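Local coordinates for sensor protein (Vibrio cholerae, PDB 3BY9), which probably senses C4-dicarboxylates such as succinate through this extracytoplasmic sensor domain of the histidine kinase DctB, which is thought to autophosphorylate using ATP, at residues A[9-23]-A[240-254]. Residues are numbered along the deposited sequence; the frame is centred on the assembly and turned at random.
Sequences LNEHQSQLDRFSSHI and VSSRPLPELALTIRV
R243 reaches from its strand to the helix and forms a salt bridge with D17, end-on, NH1 and NH2 both donating to OD1, NH1 at 2.9 Å. R243 NH2 also donates to Q13 OE1 at 2.9 Å, arriving 52° out of the carbonyl plane. Bends at chi2 (75°) and chi3 fold the arginine back so that L16 CB lies over one guanidinium face, off-centre. Next to these polar groups, L16 CG packs against V254 CG1. V254 CG1 makes a CH-pi contact over the H12 ring, 3.6 Å from the ring centroid. In one of its two conformers, I252 turns CG2 to L16 CD2 and the F19 edge; I23 adds methyl contacts with L245 and L248 near the turn. Three waters work outward: one joins L9 O, Q13 NE2 and S241 OG, a second links Q13 NE2 to R243 NE and S242 O, and a third lies between R243 NH1 and, in one conformer, S20 OG. Segment 9-23, part of the long N-terminal helix 5-27, thus packs on a beta hairpin, inclined 34° to strand 240-245. W159 and F166 meet F19, and strands 165-169 and 223-226 flank the hairpin in a four-stranded antiparallel sheet, separate from the five-stranded one carrying succinate-binding Y131 and K149.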
loop_
_atom_site.group_PDB
_atom_site.type_symbol
_atom_site.label_atom_id
_atom_site.label_comp_id
_atom_site.label_asym_id
_atom_site.label_seq_id
_atom_site.Cartn_x
_atom_site.Cartn_y
_atom_site.Cartn_z
ATOM N N LEU A 9 2.067 5.443 27.482
ATOM C CA LEU A 9 2.877 5.918 26.352
ATOM C C LEU A 9 4.093 5.022 26.168
ATOM O O LEU A 9 4.565 4.809 25.044
ATOM C CB LEU A 9 3.379 7.355 26.626
ATOM C CG LEU A 9 2.271 8.401 26.635
ATOM C CD1 LEU A 9 2.934 9.771 26.983
ATOM C CD2 LEU A 9 1.611 8.473 25.222
ATOM N N ASN A 10 4.636 4.511 27.274
ATOM C CA ASN A 10 5.814 3.642 27.169
ATOM C C ASN A 10 5.435 2.356 26.472
ATOM O O ASN A 10 6.204 1.850 25.631
ATOM C CB ASN A 10 6.380 3.347 28.566
ATOM C CG ASN A 10 7.020 4.587 29.205
ATOM O OD1 ASN A 10 7.260 5.607 28.538
ATOM N ND2 ASN A 10 7.304 4.502 30.493
ATOM N N GLU A 11 4.281 1.800 26.825
ATOM C CA GLU A 11 3.799 0.556 26.203
ATOM C C GLU A 11 3.512 0.806 24.726
ATOM O O GLU A 11 3.781 -0.041 23.878
ATOM C CB GLU A 11 2.519 0.069 26.902
ATOM C CG GLU A 11 1.862 -1.173 26.245
ATOM C CD GLU A 11 2.803 -2.393 26.070
ATOM O OE1 GLU A 11 3.893 -2.494 26.684
ATOM O OE2 GLU A 11 2.427 -3.297 25.295
ATOM N N HIS A 12 2.984 1.979 24.411
ATOM C CA HIS A 12 2.732 2.301 23.006
ATOM C C HIS A 12 4.040 2.194 22.224
ATOM O O HIS A 12 4.056 1.730 21.077
ATOM C CB HIS A 12 2.267 3.736 22.869
ATOM C CG HIS A 12 0.793 3.958 22.974
ATOM N ND1 HIS A 12 -0.141 2.983 23.310
ATOM C CD2 HIS A 12 0.090 5.091 22.753
ATOM C CE1 HIS A 12 -1.348 3.528 23.280
ATOM N NE2 HIS A 12 -1.233 4.796 22.941
ATOM N N GLN A 13 5.136 2.704 22.796
ATOM C CA GLN A 13 6.415 2.644 22.085
ATOM C C GLN A 13 6.807 1.203 21.788
ATOM O O GLN A 13 7.339 0.902 20.726
ATOM C CB GLN A 13 7.531 3.348 22.878
ATOM C CG GLN A 13 7.422 4.881 22.833
ATOM C CD GLN A 13 7.468 5.400 21.408
ATOM O OE1 GLN A 13 8.441 5.164 20.700
ATOM N NE2 GLN A 13 6.422 6.097 20.977
ATOM N N SER A 14 6.534 0.296 22.724
ATOM C CA SER A 14 6.867 -1.101 22.502
ATOM C C SER A 14 5.945 -1.723 21.453
ATOM O O SER A 14 6.372 -2.562 20.640
ATOM C CB SER A 14 6.779 -1.862 23.816
ATOM O OG SER A 14 7.866 -1.498 24.654
ATOM N N GLN A 15 4.670 -1.347 21.483
ATOM C CA GLN A 15 3.742 -1.864 20.478
ATOM C C GLN A 15 4.161 -1.402 19.105
ATOM O O GLN A 15 4.114 -2.191 18.153
ATOM C CB GLN A 15 2.327 -1.378 20.727
ATOM C CG GLN A 15 1.726 -1.946 22.013
ATOM C CD GLN A 15 0.318 -1.415 22.186
ATOM O OE1 GLN A 15 -0.641 -1.908 21.566
ATOM N NE2 GLN A 15 0.191 -0.389 22.981
ATOM N N LEU A 16 4.550 -0.125 18.996
ATOM C CA LEU A 16 4.958 0.396 17.688
ATOM C C LEU A 16 6.244 -0.307 17.223
ATOM O O LEU A 16 6.432 -0.591 16.019
ATOM C CB LEU A 16 5.182 1.943 17.746
ATOM C CG LEU A 16 3.888 2.768 17.955
ATOM C CD1 LEU A 16 4.131 4.244 18.284
ATOM C CD2 LEU A 16 3.059 2.637 16.646
ATOM N N ASP A 17 7.153 -0.576 18.154
ATOM C CA ASP A 17 8.398 -1.274 17.773
ATOM C C ASP A 17 8.059 -2.669 17.208
ATOM O O ASP A 17 8.551 -3.059 16.139
ATOM C CB ASP A 17 9.313 -1.487 18.993
ATOM C CG ASP A 17 10.040 -0.242 19.444
ATOM O OD1 ASP A 17 10.029 0.795 18.740
ATOM O OD2 ASP A 17 10.661 -0.337 20.548
ATOM N N ARG A 18 7.205 -3.403 17.922
ATOM C CA ARG A 18 6.838 -4.759 17.500
ATOM C C ARG A 18 6.062 -4.763 16.167
ATOM O O ARG A 18 6.327 -5.583 15.272
ATOM C CB ARG A 18 5.977 -5.446 18.564
ATOM C CG ARG A 18 6.700 -5.844 19.846
ATOM C CD ARG A 18 5.823 -6.775 20.725
ATOM N NE ARG A 18 4.619 -6.140 21.262
ATOM C CZ ARG A 18 4.595 -5.438 22.393
ATOM N NH1 ARG A 18 5.704 -5.289 23.098
ATOM N NH2 ARG A 18 3.469 -4.886 22.826
ATOM N N PHE A 19 5.117 -3.852 16.018
ATOM C CA PHE A 19 4.354 -3.833 14.777
ATOM C C PHE A 19 5.178 -3.345 13.598
ATOM O O PHE A 19 5.039 -3.858 12.488
ATOM C CB PHE A 19 3.073 -2.988 14.952
ATOM C CG PHE A 19 2.030 -3.264 13.897
ATOM C CD1 PHE A 19 1.622 -4.571 13.624
ATOM C CD2 PHE A 19 1.435 -2.219 13.203
ATOM C CE1 PHE A 19 0.618 -4.820 12.648
ATOM C CE2 PHE A 19 0.442 -2.460 12.237
ATOM C CZ PHE A 19 0.043 -3.757 11.968
ATOM N N SER A 20 5.982 -2.301 13.812
ATOM C CA SER A 20 6.807 -1.781 12.727
ATOM C C SER A 20 7.717 -2.915 12.262
ATOM O O SER A 20 7.938 -3.117 11.052
ATOM C CB SER A 20 7.657 -0.595 13.211
ATOM O OG SER A 20 8.721 -0.374 12.296
ATOM N N SER A 21 8.238 -3.669 13.225
ATOM C CA SER A 21 9.102 -4.796 12.906
ATOM C C SER A 21 8.376 -5.817 12.036
ATOM O O SER A 21 8.940 -6.296 11.042
ATOM C CB SER A 21 9.608 -5.475 14.186
ATOM O OG SER A 21 10.625 -4.697 14.814
ATOM N N HIS A 22 7.137 -6.144 12.413
ATOM C CA HIS A 22 6.310 -7.081 11.683
ATOM C C HIS A 22 6.094 -6.583 10.255
ATOM O O HIS A 22 6.121 -7.366 9.279
ATOM C CB HIS A 22 4.959 -7.250 12.377
ATOM C CG HIS A 22 3.978 -8.072 11.600
ATOM N ND1 HIS A 22 4.161 -9.422 11.358
ATOM C CD2 HIS A 22 2.818 -7.732 10.992
ATOM C CE1 HIS A 22 3.156 -9.875 10.633
ATOM N NE2 HIS A 22 2.327 -8.873 10.394
ATOM N N ILE A 23 5.808 -5.293 10.135
ATOM C CA ILE A 23 5.596 -4.716 8.807
ATOM C C ILE A 23 6.837 -4.870 7.928
ATOM O O ILE A 23 6.742 -5.320 6.779
ATOM C CB ILE A 23 5.195 -3.217 8.907
ATOM C CG1 ILE A 23 3.783 -3.114 9.493
ATOM C CG2 ILE A 23 5.266 -2.539 7.498
ATOM C CD1 ILE A 23 3.405 -1.665 9.923
ATOM N N VAL A 240 -2.828 8.832 21.555
ATOM C CA VAL A 240 -2.317 8.280 20.284
ATOM C C VAL A 240 -0.823 8.444 20.139
ATOM O O VAL A 240 -0.320 9.558 20.352
ATOM C CB VAL A 240 -2.965 9.030 19.092
ATOM C CG1 VAL A 240 -2.574 8.388 17.799
ATOM C CG2 VAL A 240 -4.510 8.976 19.193
ATOM N N SER A 241 -0.114 7.350 19.869
ATOM C CA SER A 241 1.334 7.446 19.634
ATOM C C SER A 241 1.576 7.118 18.181
ATOM O O SER A 241 0.967 6.202 17.629
ATOM C CB SER A 241 2.104 6.499 20.543
ATOM O OG SER A 241 1.891 6.951 21.891
ATOM N N SER A 242 2.519 7.834 17.553
ATOM C CA SER A 242 2.697 7.644 16.106
ATOM C C SER A 242 4.140 7.458 15.755
ATOM O O SER A 242 5.034 8.013 16.414
ATOM C CB SER A 242 2.159 8.869 15.335
ATOM O OG SER A 242 0.765 9.045 15.630
ATOM N N ARG A 243 4.343 6.657 14.716
ATOM C CA ARG A 243 5.698 6.314 14.214
ATOM C C ARG A 243 5.711 6.430 12.686
ATOM O O ARG A 243 5.128 5.625 11.957
ATOM C CB ARG A 243 6.064 4.865 14.631
ATOM C CG ARG A 243 7.496 4.392 14.307
ATOM C CD ARG A 243 8.506 5.002 15.244
ATOM N NE ARG A 243 8.297 4.630 16.658
ATOM C CZ ARG A 243 8.569 3.443 17.209
ATOM N NH1 ARG A 243 9.050 2.422 16.498
ATOM N NH2 ARG A 243 8.436 3.304 18.531
ATOM N N PRO A 244 6.425 7.436 12.157
ATOM C CA PRO A 244 6.417 7.507 10.698
ATOM C C PRO A 244 7.367 6.451 10.149
ATOM O O PRO A 244 8.331 6.058 10.837
ATOM C CB PRO A 244 6.901 8.941 10.400
ATOM C CG PRO A 244 7.664 9.342 11.621
ATOM C CD PRO A 244 6.957 8.668 12.778
ATOM N N LEU A 245 7.064 5.970 8.941
ATOM C CA LEU A 245 7.896 5.000 8.219
ATOM C C LEU A 245 8.060 5.678 6.840
ATOM O O LEU A 245 7.405 5.334 5.854
ATOM C CB LEU A 245 7.190 3.642 8.100
ATOM C CG LEU A 245 6.907 2.902 9.423
ATOM C CD1 LEU A 245 6.211 1.568 9.162
ATOM C CD2 LEU A 245 8.221 2.676 10.175
ATOM N N PRO A 246 8.936 6.693 6.766
ATOM C CA PRO A 246 9.207 7.463 5.542
ATOM C C PRO A 246 9.347 6.694 4.239
ATOM O O PRO A 246 8.848 7.145 3.201
ATOM C CB PRO A 246 10.495 8.217 5.890
ATOM C CG PRO A 246 10.329 8.485 7.349
ATOM C CD PRO A 246 9.808 7.136 7.869
ATOM N N GLU A 247 10.042 5.562 4.302
ATOM C CA GLU A 247 10.276 4.720 3.127
ATOM C C GLU A 247 8.999 4.223 2.518
ATOM O O GLU A 247 8.946 3.941 1.313
ATOM C CB GLU A 247 11.122 3.501 3.506
ATOM C CG GLU A 247 12.601 3.799 3.680
ATOM C CD GLU A 247 13.397 2.580 4.130
ATOM O OE1 GLU A 247 13.211 1.488 3.548
ATOM O OE2 GLU A 247 14.218 2.716 5.065
ATOM N N LEU A 248 7.968 4.107 3.358
ATOM C CA LEU A 248 6.664 3.581 2.952
ATOM C C LEU A 248 5.631 4.660 2.731
ATOM O O LEU A 248 4.526 4.393 2.261
ATOM C CB LEU A 248 6.124 2.644 4.045
ATOM C CG LEU A 248 7.106 1.586 4.503
ATOM C CD1 LEU A 248 6.389 0.681 5.510
ATOM C CD2 LEU A 248 7.619 0.743 3.271
ATOM N N ALA A 249 6.013 5.877 3.072
ATOM C CA ALA A 249 5.150 7.034 2.971
ATOM C C ALA A 249 3.854 6.779 3.740
ATOM O O ALA A 249 2.752 7.132 3.298
ATOM C CB ALA A 249 4.881 7.426 1.498
ATOM N N LEU A 250 4.007 6.119 4.896
ATOM C CA LEU A 250 2.895 5.796 5.818
ATOM C C LEU A 250 3.310 6.008 7.271
ATOM O O LEU A 250 4.466 5.766 7.632
ATOM C CB LEU A 250 2.466 4.336 5.692
ATOM C CG LEU A 250 1.671 3.907 4.461
ATOM C CD1 LEU A 250 1.556 2.373 4.437
ATOM C CD2 LEU A 250 0.303 4.542 4.504
ATOM N N THR A 251 2.373 6.451 8.108
ATOM C CA THR A 251 2.675 6.643 9.534
ATOM C C THR A 251 1.801 5.612 10.273
ATOM O O THR A 251 0.611 5.539 10.030
ATOM C CB THR A 251 2.307 8.079 10.021
ATOM O OG1 THR A 251 3.157 9.043 9.339
ATOM C CG2 THR A 251 2.553 8.234 11.560
ATOM N N ILE A 252 2.420 4.852 11.170
ATOM C CA ILE A 252 1.688 3.851 11.967
ATOM C C ILE A 252 1.272 4.539 13.267
ATOM O O ILE A 252 2.070 5.251 13.880
ATOM C CB ILE A 252 2.586 2.660 12.320
ATOM C CG1 ILE A 252 3.250 2.114 11.051
ATOM C CG2 ILE A 252 1.779 1.586 13.036
ATOM C CD1 ILE A 252 4.336 1.127 11.362
ATOM N N ARG A 253 0.029 4.323 13.705
ATOM C CA ARG A 253 -0.425 4.969 14.929
ATOM C C ARG A 253 -1.164 4.003 15.790
ATOM O O ARG A 253 -1.962 3.211 15.266
ATOM C CB ARG A 253 -1.388 6.109 14.543
ATOM C CG ARG A 253 -0.755 7.040 13.455
ATOM C CD ARG A 253 -1.692 8.223 13.178
ATOM N NE ARG A 253 -1.274 9.165 12.118
ATOM C CZ ARG A 253 -0.704 10.339 12.386
ATOM N NH1 ARG A 253 -0.429 10.676 13.651
ATOM N NH2 ARG A 253 -0.557 11.233 11.422
ATOM N N VAL A 254 -0.891 4.046 17.093
ATOM C CA VAL A 254 -1.609 3.163 18.021
ATOM C C VAL A 254 -2.519 4.080 18.850
ATOM O O VAL A 254 -2.104 5.155 19.324
ATOM C CB VAL A 254 -0.622 2.339 18.899
ATOM C CG1 VAL A 254 0.403 3.220 19.606
ATOM C CG2 VAL A 254 -1.410 1.553 19.983
HETATM O O HOH W 1 4.359 6.594 23.027
HETATM O O HOH W 2 7.026 6.621 18.020
HETATM O O HOH W 3 9.919 1.899 13.722
#